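Local coordinates for protein beta-glucoside kinase (Listeria monocytogenes, PDB 4HTL) that catalyses the ATP-dependent phosphorylation of cellobiose to cellobiose-6'-phosphate and may also regulate transcription of the cellobiose-PTS operon, at residues 5-10 against 49-54; 55-60 against 97-102. All coordinates share one frame; numbering follows the deposited sequence.

Contact 1. Residues 5-10 against 49-54; sequences KIAAFD and VFLAEN
Phe9, Phe50 and Leu51 bring strand 6-11 and helix 40-52 together, one helix-on-sheet layer of the actin-like ATPase fold to which ROK sugar kinases belong. The two phenylalanines, with the most surface buried here, slide past each other in opposite directions, their planes at 76° and their centroids 5.7 Å apart. Phe9 touches with the far end of its ring: CZ comes within 3.8 Å of Phe50 CD2, while Leu51 CG lies at the ring edge, near its plane. In Phe50, CG is anti to the backbone N (chi1 -172°); the ring beyond it also touches Met18 of the adjacent strand 15-21, and Leu29 and Lys31 of strand 27-34 beyond that. An aromatic suits this place because one broad, flat group can serve several strands at once.

Leu51 meets Ala7 through one branch, CD2 lying 3.8 Å from Ala7 CB. The small methyl of Ala7 lets the helix lie close, with 7.4 Å between the CA atoms of Ala7 and Leu51; it also sits at the edge of the Phe50 ring. No hydrogen bond crosses the contact. Within 49-54, the side chain of Asn54 turns back on Phe50: its ND2 lies 3.5 Å above the plane of the Phe50 ring, over the centre, and donates to Phe50 O at 2.9 Å.

Contact 2. Residues 55-60 against 97-102; sequences TDVTGI and TGLPVA
Ile60 and Val101 pair as neighbours in parallel strands, 59-64 and 101-105, the latter an edge strand of the sheet within this chain. Two backbone bonds from Ile60, to the residues before and after Val101, join the strands. Ile60 N donates to Pro100 O at 2.9 Å, nearly along the C=O axis, and Ala102 N donates to Ile60 O at 2.9 Å. The amide and carbonyl of Ile60 thus straddle Val101, as parallel pairing requires. Val101 CA adds a CA-H...O contact to Ile60 O. Proline has no N-H to give, so Pro100 serves through its carbonyl, while its ring CD rests 3.3 Å from Thr58 O.

Beside the strands, Leu99 CD1 packs on Val57 CG2, the two side chains crossing at about a right angle. Ile60 and Thr97 meet tip to tip, CD1 lying 3.7 Å from Thr97 OG1. That hydroxyl, placed between the backbone N and carbonyl carbon (chi1 66°), accepts from Leu99 N in an ST turn and is also hydrogen-bonded to Leu93 O. Gly98, first after the helix to leave helical angles, has positive phi (75°), which glycine accommodates readily. Thr58 OG1 is paired with Lys5 N. Branched aliphatic side chains thus pack beside bonded polar atoms: Ile60 N and O, Thr97 OG1 and Thr58 OG1.

Contacts 1 and 2 follow each other in the chain and meet in one sheet, their centres about 8 Å apart. Strands 6-11 and 59-64 are parallel neighbours: Ala7 N lies 2.8 Å from Gly59 O and Lys5 O 2.7 Å from Thr58 N, both probable hydrogen bonds. Between the two contacts, Lys5 NZ of 5-10 also forms a salt bridge with Asp56 OD2 of 55-60. Leu51 of contact 1 reaches over to Val57, Ile60 and Thr97 of contact 2, joining both into one apolar layer. Ala8, Phe9 and Asp10 belong by similarity to the ATP-binding site; the side chain of Ile60 is about 4 Å from that of Phe9, placing contact 2 next to the strand that carries these residues.

Contact 1. Residues 5-10 against 49-54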
loop_
_atom_site.group_PDB
_atom_site.type_symbol
_atom_site.label_atom_id
_atom_site.label_comp_id
_atom_site.label_asym_id
_atom_site.label_seq_id
_atom_site.Cartn_x
_atom_site.Cartn_y
_atom_site.Cartn_z
ATOM N N LYS A 5 26.196 5.672 -25.038
ATOM C CA LYS A 5 26.020 6.931 -24.290
ATOM C C LYS A 5 24.530 7.252 -24.351
ATOM O O LYS A 5 23.947 7.324 -25.440
ATOM C CB LYS A 5 26.798 8.097 -24.914
ATOM C CG LYS A 5 28.311 8.083 -24.723
ATOM C CD LYS A 5 28.978 9.237 -25.479
ATOM C CE LYS A 5 30.471 9.316 -25.185
ATOM N NZ LYS A 5 31.162 10.492 -25.792
ATOM N N ILE A 6 23.924 7.451 -23.188
ATOM C CA ILE A 6 22.463 7.609 -23.070
ATOM C C ILE A 6 22.103 9.044 -22.731
ATOM O O ILE A 6 22.586 9.606 -21.755
ATOM C CB ILE A 6 21.867 6.593 -22.038
ATOM C CG1 ILE A 6 22.170 5.153 -22.484
ATOM C CG2 ILE A 6 20.359 6.787 -21.850
ATOM C CD1 ILE A 6 22.186 4.137 -21.342
ATOM N N ALA A 7 21.291 9.663 -23.580
ATOM C CA ALA A 7 20.693 10.966 -23.260
ATOM C C ALA A 7 19.558 10.759 -22.256
ATOM O O ALA A 7 18.579 10.082 -22.564
ATOM C CB ALA A 7 20.171 11.647 -24.514
ATOM N N ALA A 8 19.704 11.332 -21.066
ATOM C CA ALA A 8 18.722 11.196 -19.996
ATOM C C ALA A 8 18.041 12.524 -19.748
ATOM O O ALA A 8 18.694 13.596 -19.719
ATOM C CB ALA A 8 19.388 10.679 -18.697
ATOM N N PHE A 9 16.739 12.457 -19.526
ATOM C CA PHE A 9 15.945 13.600 -19.202
ATOM C C PHE A 9 15.126 13.366 -17.952
ATOM O O PHE A 9 14.431 12.373 -17.838
ATOM C CB PHE A 9 14.970 13.942 -20.338
ATOM C CG PHE A 9 15.640 14.284 -21.631
ATOM C CD1 PHE A 9 16.156 15.546 -21.820
ATOM C CD2 PHE A 9 15.802 13.334 -22.635
ATOM C CE1 PHE A 9 16.812 15.874 -22.994
ATOM C CE2 PHE A 9 16.464 13.655 -23.814
ATOM C CZ PHE A 9 16.976 14.926 -23.991
ATOM N N ASP A 10 15.136 14.354 -17.068
ATOM C CA ASP A 10 14.334 14.303 -15.858
ATOM C C ASP A 10 13.488 15.548 -15.788
ATOM O O ASP A 10 14.004 16.658 -15.529
ATOM C CB ASP A 10 15.237 14.217 -14.636
ATOM C CG ASP A 10 14.459 14.198 -13.329
ATOM O OD1 ASP A 10 13.257 13.770 -13.265
ATOM O OD2 ASP A 10 15.075 14.594 -12.355
ATOM N N VAL A 49 16.822 20.369 -28.721
ATOM C CA VAL A 49 18.064 21.175 -28.718
ATOM C C VAL A 49 19.203 20.375 -28.064
ATOM O O VAL A 49 20.304 20.293 -28.622
ATOM C CB VAL A 49 17.844 22.553 -28.028
ATOM C CG1 VAL A 49 19.173 23.266 -27.733
ATOM C CG2 VAL A 49 16.925 23.434 -28.879
ATOM N N PHE A 50 18.929 19.730 -26.931
ATOM C CA PHE A 50 19.963 18.922 -26.246
ATOM C C PHE A 50 20.456 17.769 -27.118
ATOM O O PHE A 50 21.653 17.507 -27.169
ATOM C CB PHE A 50 19.432 18.373 -24.923
ATOM C CG PHE A 50 20.468 17.678 -24.050
ATOM C CD1 PHE A 50 21.387 18.397 -23.314
ATOM C CD2 PHE A 50 20.501 16.295 -23.960
ATOM C CE1 PHE A 50 22.322 17.749 -22.498
ATOM C CE2 PHE A 50 21.438 15.643 -23.159
ATOM C CZ PHE A 50 22.350 16.372 -22.435
ATOM N N LEU A 51 19.537 17.102 -27.826
ATOM C CA LEU A 51 19.900 15.960 -28.688
ATOM C C LEU A 51 20.783 16.370 -29.882
ATOM O O LEU A 51 21.754 15.682 -30.199
ATOM C CB LEU A 51 18.640 15.224 -29.156
ATOM C CG LEU A 51 17.877 14.470 -28.049
ATOM C CD1 LEU A 51 16.466 14.082 -28.499
ATOM C CD2 LEU A 51 18.686 13.251 -27.570
ATOM N N ALA A 52 20.437 17.472 -30.535
ATOM C CA ALA A 52 21.234 17.992 -31.670
ATOM C C ALA A 52 22.648 18.353 -31.230
ATOM O O ALA A 52 23.609 18.167 -31.984
ATOM C CB ALA A 52 20.546 19.199 -32.316
ATOM N N GLU A 53 22.755 18.860 -30.001
ATOM C CA GLU A 53 24.043 19.184 -29.371
ATOM C C GLU A 53 24.881 17.971 -28.988
ATOM O O GLU A 53 26.033 18.138 -28.656
ATOM C CB GLU A 53 23.824 20.009 -28.087
ATOM C CG GLU A 53 23.254 21.399 -28.325
ATOM C CD GLU A 53 22.919 22.146 -27.048
ATOM O OE1 GLU A 53 22.678 21.495 -25.998
ATOM O OE2 GLU A 53 22.900 23.400 -27.109
ATOM N N ASN A 54 24.292 16.775 -28.984
ATOM C CA ASN A 54 24.935 15.582 -28.452
ATOM C C ASN A 54 24.688 14.409 -29.383
ATOM O O ASN A 54 23.974 13.459 -29.054
ATOM C CB ASN A 54 24.414 15.286 -27.038
ATOM C CG ASN A 54 24.899 16.295 -26.020
ATOM O OD1 ASN A 54 26.072 16.269 -25.627
ATOM N ND2 ASN A 54 24.014 17.205 -25.600
#

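Contact 2. Residues 55-60 against 97-102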
loop_
_atom_site.group_PDB
_atom_site.type_symbol
_atom_site.label_atom_id
_atom_site.label_comp_id
_atom_site.label_asym_id
_atom_site.label_seq_id
_atom_site.Cartn_x
_atom_site.Cartn_y
_atom_site.Cartn_z
ATOM N N THR A 55 25.327 14.471 -30.546
ATOM C CA THR A 55 25.028 13.552 -31.635
ATOM C C THR A 55 25.629 12.166 -31.433
ATOM O O THR A 55 25.343 11.256 -32.205
ATOM C CB THR A 55 25.485 14.128 -32.994
ATOM O OG1 THR A 55 26.907 14.355 -32.980
ATOM C CG2 THR A 55 24.770 15.443 -33.278
ATOM N N ASP A 56 26.446 11.992 -30.401
ATOM C CA ASP A 56 27.041 10.678 -30.130
ATOM C C ASP A 56 26.190 9.811 -29.189
ATOM O O ASP A 56 26.560 8.676 -28.896
ATOM C CB ASP A 56 28.493 10.807 -29.619
ATOM C CG ASP A 56 28.642 11.818 -28.491
ATOM O OD1 ASP A 56 27.644 12.492 -28.151
ATOM O OD2 ASP A 56 29.763 11.941 -27.959
ATOM N N VAL A 57 25.056 10.322 -28.719
ATOM C CA VAL A 57 24.144 9.489 -27.916
ATOM C C VAL A 57 23.531 8.352 -28.751
ATOM O O VAL A 57 23.265 8.503 -29.948
ATOM C CB VAL A 57 23.091 10.304 -27.109
ATOM C CG1 VAL A 57 23.759 11.374 -26.262
ATOM C CG2 VAL A 57 22.040 10.939 -27.985
ATOM N N THR A 58 23.359 7.197 -28.098
ATOM C CA THR A 58 22.920 5.968 -28.743
ATOM C C THR A 58 21.570 5.495 -28.181
ATOM O O THR A 58 21.035 4.460 -28.597
ATOM C CB THR A 58 23.974 4.872 -28.523
ATOM O OG1 THR A 58 24.158 4.688 -27.111
ATOM C CG2 THR A 58 25.341 5.241 -29.192
ATOM N N GLY A 59 21.020 6.260 -27.234
ATOM C CA GLY A 59 19.785 5.899 -26.561
ATOM C C GLY A 59 19.249 7.082 -25.769
ATOM O O GLY A 59 19.988 8.029 -25.467
ATOM N N ILE A 60 17.958 7.031 -25.455
ATOM C CA ILE A 60 17.290 8.111 -24.731
ATOM C C ILE A 60 16.463 7.517 -23.592
ATOM O O ILE A 60 15.721 6.553 -23.810
ATOM C CB ILE A 60 16.377 8.962 -25.649
ATOM C CG1 ILE A 60 17.159 9.570 -26.848
ATOM C CG2 ILE A 60 15.681 10.053 -24.830
ATOM C CD1 ILE A 60 16.279 10.192 -27.921
ATOM N N THR A 97 14.237 10.807 -33.697
ATOM C CA THR A 97 15.656 10.473 -33.567
ATOM C C THR A 97 16.133 9.129 -34.152
ATOM O O THR A 97 17.309 8.980 -34.457
ATOM C CB THR A 97 16.039 10.457 -32.067
ATOM O OG1 THR A 97 15.364 9.375 -31.394
ATOM C CG2 THR A 97 15.660 11.781 -31.409
ATOM N N GLY A 98 15.265 8.127 -34.239
ATOM C CA GLY A 98 15.682 6.794 -34.690
ATOM C C GLY A 98 16.474 6.000 -33.663
ATOM O O GLY A 98 16.973 4.899 -33.965
ATOM N N LEU A 99 16.572 6.553 -32.444
ATOM C CA LEU A 99 17.265 5.920 -31.328
ATOM C C LEU A 99 16.290 5.181 -30.454
ATOM O O LEU A 99 15.123 5.587 -30.362
ATOM C CB LEU A 99 17.962 6.966 -30.456
ATOM C CG LEU A 99 19.123 7.694 -31.122
ATOM C CD1 LEU A 99 19.618 8.793 -30.193
ATOM C CD2 LEU A 99 20.253 6.726 -31.490
ATOM N N PRO A 100 16.759 4.113 -29.773
ATOM C CA PRO A 100 15.898 3.466 -28.770
ATOM C C PRO A 100 15.588 4.427 -27.621
ATOM O O PRO A 100 16.451 5.232 -27.229
ATOM C CB PRO A 100 16.734 2.285 -28.283
ATOM C CG PRO A 100 18.148 2.657 -28.592
ATOM C CD PRO A 100 18.097 3.496 -29.836
ATOM N N VAL A 101 14.353 4.348 -27.121
ATOM C CA VAL A 101 13.835 5.251 -26.091
ATOM C C VAL A 101 13.157 4.435 -24.983
ATOM O O VAL A 101 12.517 3.405 -25.245
ATOM C CB VAL A 101 12.826 6.269 -26.691
ATOM C CG1 VAL A 101 12.291 7.215 -25.608
ATOM C CG2 VAL A 101 13.486 7.052 -27.834
ATOM N N ALA A 102 13.339 4.875 -23.747
ATOM C CA ALA A 102 12.595 4.348 -22.624
ATOM C C ALA A 102 12.057 5.510 -21.785
ATOM O O ALA A 102 12.633 6.610 -21.723
ATOM C CB ALA A 102 13.435 3.401 -21.785
#